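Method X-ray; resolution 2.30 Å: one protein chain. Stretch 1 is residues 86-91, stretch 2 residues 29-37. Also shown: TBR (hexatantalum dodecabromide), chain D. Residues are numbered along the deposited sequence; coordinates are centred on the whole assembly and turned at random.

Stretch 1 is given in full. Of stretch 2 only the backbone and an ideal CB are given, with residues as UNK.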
# COMPACT_ATOMS: atom_id res chain seq x y z
N VAL B 86 28.10 -6.73 -15.17
CA VAL B 86 26.87 -5.99 -15.28
C VAL B 86 26.17 -6.16 -16.66
O VAL B 86 26.72 -5.76 -17.71
CB VAL B 86 27.10 -4.52 -14.94
CG1 VAL B 86 25.84 -3.72 -15.18
CG2 VAL B 86 27.55 -4.40 -13.48
N TYR B 87 24.95 -6.67 -16.66
CA TYR B 87 24.29 -6.94 -17.91
C TYR B 87 23.04 -6.07 -18.03
O TYR B 87 22.14 -6.11 -17.18
CB TYR B 87 23.97 -8.46 -18.04
CG TYR B 87 23.21 -8.83 -19.30
CD1 TYR B 87 23.83 -8.82 -20.58
CD2 TYR B 87 21.89 -9.22 -19.23
CE1 TYR B 87 23.12 -9.16 -21.75
CE2 TYR B 87 21.16 -9.60 -20.39
CZ TYR B 87 21.79 -9.56 -21.62
OH TYR B 87 21.07 -9.92 -22.72
N ASN B 88 22.99 -5.26 -19.07
CA ASN B 88 21.77 -4.48 -19.34
C ASN B 88 20.78 -5.35 -20.11
O ASN B 88 20.96 -5.58 -21.26
CB ASN B 88 22.08 -3.15 -20.07
CG ASN B 88 20.84 -2.28 -20.30
OD1 ASN B 88 19.72 -2.78 -20.31
ND2 ASN B 88 21.05 -0.97 -20.50
N TYR B 89 19.75 -5.86 -19.45
CA TYR B 89 18.90 -6.81 -20.11
C TYR B 89 17.89 -6.16 -21.08
O TYR B 89 17.32 -6.84 -21.95
CB TYR B 89 18.22 -7.70 -19.06
CG TYR B 89 17.08 -7.04 -18.26
CD1 TYR B 89 15.80 -6.90 -18.80
CD2 TYR B 89 17.31 -6.54 -16.98
CE1 TYR B 89 14.75 -6.34 -18.04
CE2 TYR B 89 16.27 -5.95 -16.21
CZ TYR B 89 15.03 -5.84 -16.75
OH TYR B 89 14.05 -5.27 -15.98
N ARG B 90 17.69 -4.85 -20.97
CA ARG B 90 16.79 -4.18 -21.91
C ARG B 90 17.56 -3.89 -23.18
O ARG B 90 17.05 -4.08 -24.28
CB ARG B 90 16.20 -2.86 -21.38
CG ARG B 90 15.20 -3.09 -20.29
CD ARG B 90 14.68 -1.76 -19.73
NE ARG B 90 13.90 -2.10 -18.52
CZ ARG B 90 12.61 -2.40 -18.53
NH1 ARG B 90 11.92 -2.35 -19.69
NH2 ARG B 90 12.00 -2.70 -17.39
N ALA B 91 18.77 -3.41 -23.05
CA ALA B 91 19.55 -3.14 -24.25
C ALA B 91 20.21 -4.42 -24.80
O ALA B 91 20.59 -4.47 -25.95
CB ALA B 91 20.62 -2.02 -24.00
N UNK B 29 14.22 -12.88 -11.52
CA UNK B 29 13.04 -12.71 -12.34
C UNK B 29 12.83 -11.21 -12.51
O UNK B 29 12.67 -10.50 -11.51
CB UNK B 29 11.82 -13.39 -11.72
N UNK B 30 12.88 -10.72 -13.76
CA UNK B 30 12.71 -9.28 -14.01
C UNK B 30 11.25 -8.87 -13.79
O UNK B 30 10.39 -9.72 -13.58
CB UNK B 30 13.15 -8.92 -15.43
N UNK B 31 10.98 -7.56 -13.85
CA UNK B 31 9.67 -7.03 -13.39
C UNK B 31 8.57 -7.36 -14.39
O UNK B 31 7.44 -7.02 -14.17
CB UNK B 31 9.74 -5.52 -13.18
N UNK B 32 8.94 -7.99 -15.50
CA UNK B 32 7.97 -8.39 -16.54
C UNK B 32 7.89 -9.92 -16.58
O UNK B 32 7.29 -10.49 -17.44
CB UNK B 32 8.37 -7.83 -17.91
N UNK B 33 8.48 -10.59 -15.58
CA UNK B 33 8.29 -12.05 -15.41
C UNK B 33 9.24 -13.02 -16.10
O UNK B 33 9.11 -14.22 -15.92
CB UNK B 33 6.88 -12.40 -15.89
N UNK B 34 10.24 -12.56 -16.84
CA UNK B 34 11.19 -13.53 -17.44
C UNK B 34 12.20 -14.08 -16.42
O UNK B 34 12.82 -13.34 -15.65
CB UNK B 34 11.95 -12.87 -18.59
N UNK B 35 12.43 -15.39 -16.45
CA UNK B 35 13.45 -15.99 -15.60
C UNK B 35 14.85 -15.96 -16.20
O UNK B 35 15.05 -16.35 -17.35
CB UNK B 35 13.07 -17.44 -15.29
N UNK B 36 15.81 -15.52 -15.40
CA UNK B 36 17.22 -15.48 -15.73
C UNK B 36 17.96 -16.44 -14.81
O UNK B 36 17.63 -16.55 -13.62
CB UNK B 36 17.78 -14.06 -15.61
N UNK B 37 19.02 -17.08 -15.34
CA UNK B 37 19.72 -18.20 -14.71
C UNK B 37 21.23 -17.94 -14.72
O UNK B 37 21.81 -17.76 -15.78
CB UNK B 37 19.40 -19.51 -15.43
TA1 TBR D . 1.89 -10.75 -11.24
TA2 TBR D . 2.98 -12.14 -13.34
TA3 TBR D . 0.36 -11.02 -13.59
TA4 TBR D . 2.55 -9.98 -15.04
TA5 TBR D . 1.45 -8.57 -12.89
TA6 TBR D . 3.97 -9.72 -12.62
BR1 TBR D . 2.62 -13.23 -10.94
BR2 TBR D . -0.58 -11.58 -11.16
BR3 TBR D . 0.85 -8.57 -10.35
BR4 TBR D . 3.96 -9.79 -10.02
BR5 TBR D . 0.91 -13.55 -14.03
BR6 TBR D . -1.09 -8.88 -13.47
BR7 TBR D . 1.76 -7.49 -15.24
BR8 TBR D . 4.94 -8.98 -14.94
BR9 TBR D . 3.62 -12.21 -15.87
BRA TBR D . 0.28 -10.66 -16.18
BRB TBR D . 3.55 -7.18 -12.24
BRC TBR D . 5.46 -11.86 -12.73

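Position 29 has extended backbone angles, and nothing of stretch 1 lies within 5.5 Å of its ideal CB, so many side chains would suit it. It is Gln29; Gln29 NE2 donates to the carbonyl O of position 33 at 3.2 Å, tying the two sides of the following turn.

At position 30 the CA-to-CB bond points toward stretch 1, and the ideal CB lies 3.8 Å from Tyr89 OH. The chain then turns, leaving backbone amides free for a short acceptor; Asp, Asn, Ser or Thr would all be plausible. The residue is Asp30, in rotamer p. Asp30 OD1 accepts from the N of position 32 at 3.2 Å and the N of position 34 at 3.1 Å, while the N of position 33 donates to Asp30 O at 2.9 Å, closing a type I turn. Its CB rests 3.7 Å from Tyr89 OH.

Position 31 points sideways, its ideal CB 5.1 Å from Tyr89 OH, with the Arg90 guanidinium also nearby. A small or polar residue fits. Ser31 makes no direct hydrogen bond to stretch 1; its OG, 4.1 Å from Tyr89 OH, instead accepts from a water at 3.0 Å, and that water also lies 2.5 Å from Tyr89 OH, bridging the two hydroxyls.

Position 32 points toward stretch 1, but its CB is too far away for a short side chain to make contact. The positive end of Arg90 favours an acid, and the gap favours Glu over Asp, though Gln could also reach. Glu32 forms a salt bridge, OE2 to Arg90 NH2 at 3.5 Å, and OE2 accepts from the same water at 2.7 Å.

Position 33, with phi/psi of 90/0, calls for glycine: a CB would be jammed against the preceding carbonyl O and crowded by BR9 of the tantalum bromide cluster. It is Gly33.

Position 34 points toward stretch 1 from a distance, and the visible atoms leave the choice wide. Leu34 is one of many possibilities; its closest approach is CD1 to Tyr89 CD1, 6.7 Å, so it makes no contact with stretch 1.

Position 35 is out of reach of stretch 1 and, in a strand, would accept a branched residue such as Ile35.

Position 36 points toward the rings of Tyr87 and Tyr89, but its CB is remote; only a long or large side chain could span the space, such as Trp, Phe, Tyr or Met. Trp36 does so, CZ3 lying 3.7 Å from Tyr87 CE2 and CZ2 3.7 Å from Tyr89 CB, with both ring pairs oblique. Its NE1 donates to Asp30 OD2 at 2.6 Å, fastening the indole to the turn.

Position 37, also out of reach, sets little limit beyond extended angles that beta-branched residues favour; it is Ile37.

Stretch 2 29-37: QDSEGLIWI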
# COMPACT_ATOMS: atom_id res chain seq x y z
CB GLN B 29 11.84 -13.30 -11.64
CG GLN B 29 10.65 -13.35 -12.55
CD GLN B 29 9.44 -14.05 -11.93
OE1 GLN B 29 9.25 -14.03 -10.71
NE2 GLN B 29 8.61 -14.66 -12.78
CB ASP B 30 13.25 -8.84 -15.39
CG ASP B 30 12.63 -9.65 -16.60
OD1 ASP B 30 11.40 -9.69 -16.76
OD2 ASP B 30 13.40 -10.13 -17.47
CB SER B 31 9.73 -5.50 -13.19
OG SER B 31 10.32 -4.91 -14.35
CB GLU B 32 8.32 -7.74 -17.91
CG GLU B 32 8.18 -6.17 -17.85
CD GLU B 32 9.00 -5.37 -18.91
OE1 GLU B 32 8.37 -4.65 -19.74
OE2 GLU B 32 10.27 -5.42 -18.87
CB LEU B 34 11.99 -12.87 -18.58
CG LEU B 34 12.32 -13.61 -19.93
CD1 LEU B 34 13.32 -12.81 -20.86
CD2 LEU B 34 12.96 -14.86 -19.76
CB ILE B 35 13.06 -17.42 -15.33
CG1 ILE B 35 11.72 -17.43 -14.57
CG2 ILE B 35 14.16 -18.12 -14.59
CD1 ILE B 35 11.87 -17.07 -13.13
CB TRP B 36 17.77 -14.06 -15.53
CG TRP B 36 17.08 -13.05 -16.42
CD1 TRP B 36 15.90 -12.37 -16.14
CD2 TRP B 36 17.48 -12.61 -17.71
NE1 TRP B 36 15.57 -11.56 -17.17
CE2 TRP B 36 16.53 -11.67 -18.15
CE3 TRP B 36 18.58 -12.89 -18.53
CZ2 TRP B 36 16.61 -11.05 -19.39
CZ3 TRP B 36 18.67 -12.26 -19.76
CH2 TRP B 36 17.68 -11.36 -20.19
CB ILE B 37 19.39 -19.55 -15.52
CG1 ILE B 37 17.88 -19.77 -15.66
CG2 ILE B 37 20.09 -20.79 -14.95
CD1 ILE B 37 17.45 -20.80 -16.82
O HOH W 1 11.77 -6.03 -16.71
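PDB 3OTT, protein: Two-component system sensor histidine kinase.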